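Local coordinates for protein 3-hexulose-6-phosphate synthase (Mycobacterium gastri, PDB 3AJX) that is a TIM-barrel synthase that holds a magnesium ion and assembles from two copies of the chain, at residues K2-T12 with Y25-L35. The protein carries 1 engineered substitution. Sequence-based numbering, arbitrary orientation.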
loop_
_atom_site.group_PDB
_atom_site.type_symbol
_atom_site.label_atom_id
_atom_site.label_comp_id
_atom_site.label_asym_id
_atom_site.label_seq_id
_atom_site.Cartn_x
_atom_site.Cartn_y
_atom_site.Cartn_z
ATOM N N LYS A 2 -2.253 -12.173 -22.429
ATOM C CA LYS A 2 -2.625 -13.068 -21.344
ATOM C C LYS A 2 -3.805 -12.515 -20.553
ATOM O O LYS A 2 -4.139 -11.333 -20.654
ATOM C CB LYS A 2 -1.437 -13.264 -20.405
ATOM C CG LYS A 2 -0.216 -13.860 -21.071
ATOM C CD LYS A 2 0.925 -13.991 -20.082
ATOM C CE LYS A 2 2.157 -14.592 -20.739
ATOM N NZ LYS A 2 3.264 -14.752 -19.759
ATOM N N LEU A 3 -4.437 -13.385 -19.771
ATOM C CA LEU A 3 -5.570 -12.990 -18.949
ATOM C C LEU A 3 -5.208 -13.150 -17.484
ATOM O O LEU A 3 -4.708 -14.197 -17.068
ATOM C CB LEU A 3 -6.799 -13.846 -19.269
ATOM C CG LEU A 3 -8.058 -13.563 -18.440
ATOM C CD1 LEU A 3 -8.549 -12.141 -18.694
ATOM C CD2 LEU A 3 -9.136 -14.570 -18.812
ATOM N N GLN A 4 -5.464 -12.103 -16.706
ATOM C CA GLN A 4 -5.170 -12.102 -15.280
ATOM C C GLN A 4 -6.431 -11.865 -14.454
ATOM O O GLN A 4 -7.201 -10.944 -14.737
ATOM C CB GLN A 4 -4.134 -11.007 -14.971
ATOM C CG GLN A 4 -3.976 -10.649 -13.489
ATOM C CD GLN A 4 -2.823 -9.688 -13.244
ATOM O OE1 GLN A 4 -2.776 -9.002 -12.223
ATOM N NE2 GLN A 4 -1.878 -9.648 -14.177
ATOM N N VAL A 5 -6.652 -12.700 -13.441
ATOM C CA VAL A 5 -7.807 -12.514 -12.569
ATOM C C VAL A 5 -7.368 -11.781 -11.303
ATOM O O VAL A 5 -6.441 -12.204 -10.615
ATOM C CB VAL A 5 -8.476 -13.866 -12.178
ATOM C CG1 VAL A 5 -7.468 -14.800 -11.525
ATOM C CG2 VAL A 5 -9.643 -13.603 -11.229
ATOM N N ALA A 6 -8.019 -10.658 -11.022
ATOM C CA ALA A 6 -7.697 -9.880 -9.832
ATOM C C ALA A 6 -8.626 -10.314 -8.709
ATOM O O ALA A 6 -9.799 -9.926 -8.677
ATOM C CB ALA A 6 -7.865 -8.389 -10.114
ATOM N N ILE A 7 -8.107 -11.133 -7.798
ATOM C CA ILE A 7 -8.904 -11.608 -6.673
ATOM C C ILE A 7 -8.871 -10.565 -5.559
ATOM O O ILE A 7 -8.052 -10.632 -4.641
ATOM C CB ILE A 7 -8.376 -12.960 -6.141
ATOM C CG1 ILE A 7 -8.368 -13.994 -7.271
ATOM C CG2 ILE A 7 -9.264 -13.451 -5.000
ATOM C CD1 ILE A 7 -7.919 -15.381 -6.851
ATOM N N ASP A 8 -9.764 -9.587 -5.661
ATOM C CA ASP A 8 -9.844 -8.515 -4.685
ATOM C C ASP A 8 -10.879 -8.842 -3.618
ATOM O O ASP A 8 -11.791 -8.057 -3.355
ATOM C CB ASP A 8 -10.189 -7.204 -5.399
ATOM C CG ASP A 8 -9.037 -6.681 -6.235
ATOM O OD1 ASP A 8 -9.285 -6.000 -7.254
ATOM O OD2 ASP A 8 -7.872 -6.942 -5.866
ATOM N N LEU A 9 -10.731 -10.020 -3.018
ATOM C CA LEU A 9 -11.638 -10.482 -1.976
ATOM C C LEU A 9 -10.986 -10.308 -0.605
ATOM O O LEU A 9 -9.886 -9.760 -0.508
ATOM C CB LEU A 9 -12.010 -11.945 -2.220
ATOM C CG LEU A 9 -12.703 -12.184 -3.568
ATOM C CD1 LEU A 9 -13.029 -13.659 -3.727
ATOM C CD2 LEU A 9 -13.969 -11.341 -3.651
ATOM N N LEU A 10 -11.643 -10.776 0.453
ATOM C CA LEU A 10 -11.099 -10.582 1.795
ATOM C C LEU A 10 -10.705 -11.805 2.619
ATOM O O LEU A 10 -10.307 -11.659 3.776
ATOM C CB LEU A 10 -12.065 -9.723 2.615
ATOM C CG LEU A 10 -12.392 -8.342 2.039
ATOM C CD1 LEU A 10 -13.382 -7.637 2.953
ATOM C CD2 LEU A 10 -11.116 -7.519 1.893
ATOM N N SER A 11 -10.811 -13.002 2.056
ATOM C CA SER A 11 -10.428 -14.192 2.811
ATOM C C SER A 11 -9.715 -15.209 1.941
ATOM O O SER A 11 -9.969 -15.302 0.738
ATOM C CB SER A 11 -11.657 -14.849 3.456
ATOM O OG SER A 11 -12.456 -15.516 2.496
ATOM N N THR A 12 -8.817 -15.969 2.560
ATOM C CA THR A 12 -8.060 -17.001 1.862
ATOM C C THR A 12 -9.018 -18.065 1.334
ATOM O O THR A 12 -8.847 -18.584 0.232
ATOM C CB THR A 12 -7.039 -17.663 2.807
ATOM O OG1 THR A 12 -6.098 -16.679 3.254
ATOM C CG2 THR A 12 -6.300 -18.787 2.094
ATOM N N TYR A 25 -8.739 -20.986 -16.934
ATOM C CA TYR A 25 -8.966 -19.975 -17.961
ATOM C C TYR A 25 -8.032 -18.773 -17.892
ATOM O O TYR A 25 -8.082 -17.897 -18.756
ATOM C CB TYR A 25 -10.413 -19.482 -17.894
ATOM C CG TYR A 25 -11.431 -20.594 -17.954
ATOM C CD1 TYR A 25 -12.195 -20.926 -16.837
ATOM C CD2 TYR A 25 -11.613 -21.330 -19.121
ATOM C CE1 TYR A 25 -13.116 -21.967 -16.881
ATOM C CE2 TYR A 25 -12.530 -22.372 -19.178
ATOM C CZ TYR A 25 -13.276 -22.685 -18.056
ATOM O OH TYR A 25 -14.175 -23.723 -18.108
ATOM N N VAL A 26 -7.181 -18.726 -16.875
ATOM C CA VAL A 26 -6.271 -17.592 -16.719
ATOM C C VAL A 26 -4.801 -17.978 -16.699
ATOM O O VAL A 26 -4.440 -19.115 -16.389
ATOM C CB VAL A 26 -6.569 -16.811 -15.422
ATOM C CG1 VAL A 26 -8.023 -16.370 -15.403
ATOM C CG2 VAL A 26 -6.248 -17.673 -14.212
ATOM N N ASP A 27 -3.955 -17.005 -17.027
ATOM C CA ASP A 27 -2.510 -17.198 -17.048
ATOM C C ASP A 27 -1.904 -16.712 -15.739
ATOM O O ASP A 27 -0.927 -17.272 -15.241
ATOM C CB ASP A 27 -1.899 -16.396 -18.196
ATOM C CG ASP A 27 -2.493 -16.756 -19.534
ATOM O OD1 ASP A 27 -2.176 -17.849 -20.043
ATOM O OD2 ASP A 27 -3.284 -15.952 -20.069
ATOM N N ILE A 28 -2.507 -15.666 -15.183
ATOM C CA ILE A 28 -2.020 -15.061 -13.954
ATOM C C ILE A 28 -3.117 -14.962 -12.910
ATOM O O ILE A 28 -4.239 -14.557 -13.214
ATOM C CB ILE A 28 -1.481 -13.636 -14.244
ATOM C CG1 ILE A 28 -0.353 -13.718 -15.275
ATOM C CG2 ILE A 28 -0.998 -12.969 -12.957
ATOM C CD1 ILE A 28 0.138 -12.370 -15.742
ATOM N N ILE A 29 -2.789 -15.356 -11.683
ATOM C CA ILE A 29 -3.729 -15.270 -10.571
ATOM C C ILE A 29 -3.210 -14.188 -9.634
ATOM O O ILE A 29 -2.142 -14.330 -9.033
ATOM C CB ILE A 29 -3.815 -16.589 -9.783
ATOM C CG1 ILE A 29 -4.357 -17.695 -10.687
ATOM C CG2 ILE A 29 -4.732 -16.414 -8.578
ATOM C CD1 ILE A 29 -4.287 -19.074 -10.063
ATOM N N GLU A 30 -3.966 -13.102 -9.528
ATOM C CA GLU A 30 -3.588 -11.987 -8.670
ATOM C C GLU A 30 -4.282 -12.009 -7.317
ATOM O O GLU A 30 -5.492 -12.218 -7.236
ATOM C CB GLU A 30 -3.924 -10.656 -9.348
ATOM C CG GLU A 30 -3.810 -9.452 -8.419
ATOM C CD GLU A 30 -4.485 -8.213 -8.973
ATOM O OE1 GLU A 30 -4.462 -8.026 -10.206
ATOM O OE2 GLU A 30 -5.037 -7.424 -8.172
ATOM N N LEU A 31 -3.499 -11.796 -6.264
ATOM C CA LEU A 31 -4.029 -11.708 -4.908
ATOM C C LEU A 31 -4.079 -10.199 -4.686
ATOM O O LEU A 31 -3.040 -9.539 -4.610
ATOM C CB LEU A 31 -3.087 -12.364 -3.892
ATOM C CG LEU A 31 -2.851 -13.880 -3.957
ATOM C CD1 LEU A 31 -4.190 -14.604 -3.984
ATOM C CD2 LEU A 31 -2.041 -14.228 -5.186
ATOM N N GLY A 32 -5.288 -9.661 -4.603
ATOM C CA GLY A 32 -5.460 -8.230 -4.438
ATOM C C GLY A 32 -4.872 -7.619 -3.185
ATOM O O GLY A 32 -4.600 -8.305 -2.201
ATOM N N THR A 33 -4.687 -6.306 -3.227
ATOM C CA THR A 33 -4.127 -5.582 -2.098
ATOM C C THR A 33 -4.961 -5.756 -0.826
ATOM O O THR A 33 -4.415 -6.016 0.244
ATOM C CB THR A 33 -3.979 -4.090 -2.440
ATOM O OG1 THR A 33 -3.272 -3.962 -3.682
ATOM C CG2 THR A 33 -3.200 -3.373 -1.353
ATOM N N PRO A 34 -6.297 -5.618 -0.919
ATOM C CA PRO A 34 -7.099 -5.789 0.299
ATOM C C PRO A 34 -7.010 -7.214 0.853
ATOM O O PRO A 34 -7.073 -7.423 2.062
ATOM C CB PRO A 34 -8.510 -5.417 -0.160
ATOM C CG PRO A 34 -8.505 -5.790 -1.611
ATOM C CD PRO A 34 -7.154 -5.302 -2.075
ATOM N N LEU A 35 -6.858 -8.188 -0.039
ATOM C CA LEU A 35 -6.749 -9.589 0.364
ATOM C C LEU A 35 -5.463 -9.836 1.148
ATOM O O LEU A 35 -5.459 -10.534 2.167
ATOM C CB LEU A 35 -6.778 -10.494 -0.871
ATOM C CG LEU A 35 -6.644 -12.002 -0.635
ATOM C CD1 LEU A 35 -7.753 -12.477 0.298
ATOM C CD2 LEU A 35 -6.723 -12.746 -1.964
HETATM O O HOH W 1 -5.862 -5.376 -5.862
HETATM O O HOH W 2 -6.984 -5.281 -8.002
#
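Leu3 O is gripped by two successive amides, Asp27 N just before strand 28-31 at 2.9 Å in the carbonyl plane and Ile28 N at its start at 3.2 Å, tilted from it. The carboxylate of Asp27 returns the grip: OD2 takes Leu3 N (2.8 Å, 165° at the hydrogen) on its anti lone pair, and also forms a salt bridge with Arg203. From here the strands run parallel, Val5 N bonding Ile28 O, Val5 O taking Glu30 N, and Ile7 N reaching Glu30 O. Gly32 N, at the N-cap position of helix 33-39, closes the series on Ile7 O, and the bare CA of Gly32 lets Asp8 OD2 come within 3.1 Å. Branched Val5, Ile7 and Ile29 suit the outer, helix-covered face; Ile7 CD1 lies 3.8 Å from Ile29 CG2, the two chains side by side and pointing the same way. Gln4, Ala6 and Glu30 face the barrel interior. With CG anti to the backbone N (chi1 169°) and an extended chain, Glu30 sets its carboxylate by small Ala6, Glu30 OE1 3.4 Å from Ala6 CB, and reaches the magnesium site it shares with Asp59. Beyond the strand, Leu35 CB approaches Leu9 O to 3.2 Å, and Leu35 CD2 meets Ile7 CG2. Strands 2-7 and 28-31, linked by helix 12-22 in a beta-alpha-beta unit, are flanked in the barrel by strands 182-185 and 55-62, while helices 195-204 and 42-50 cover the outside.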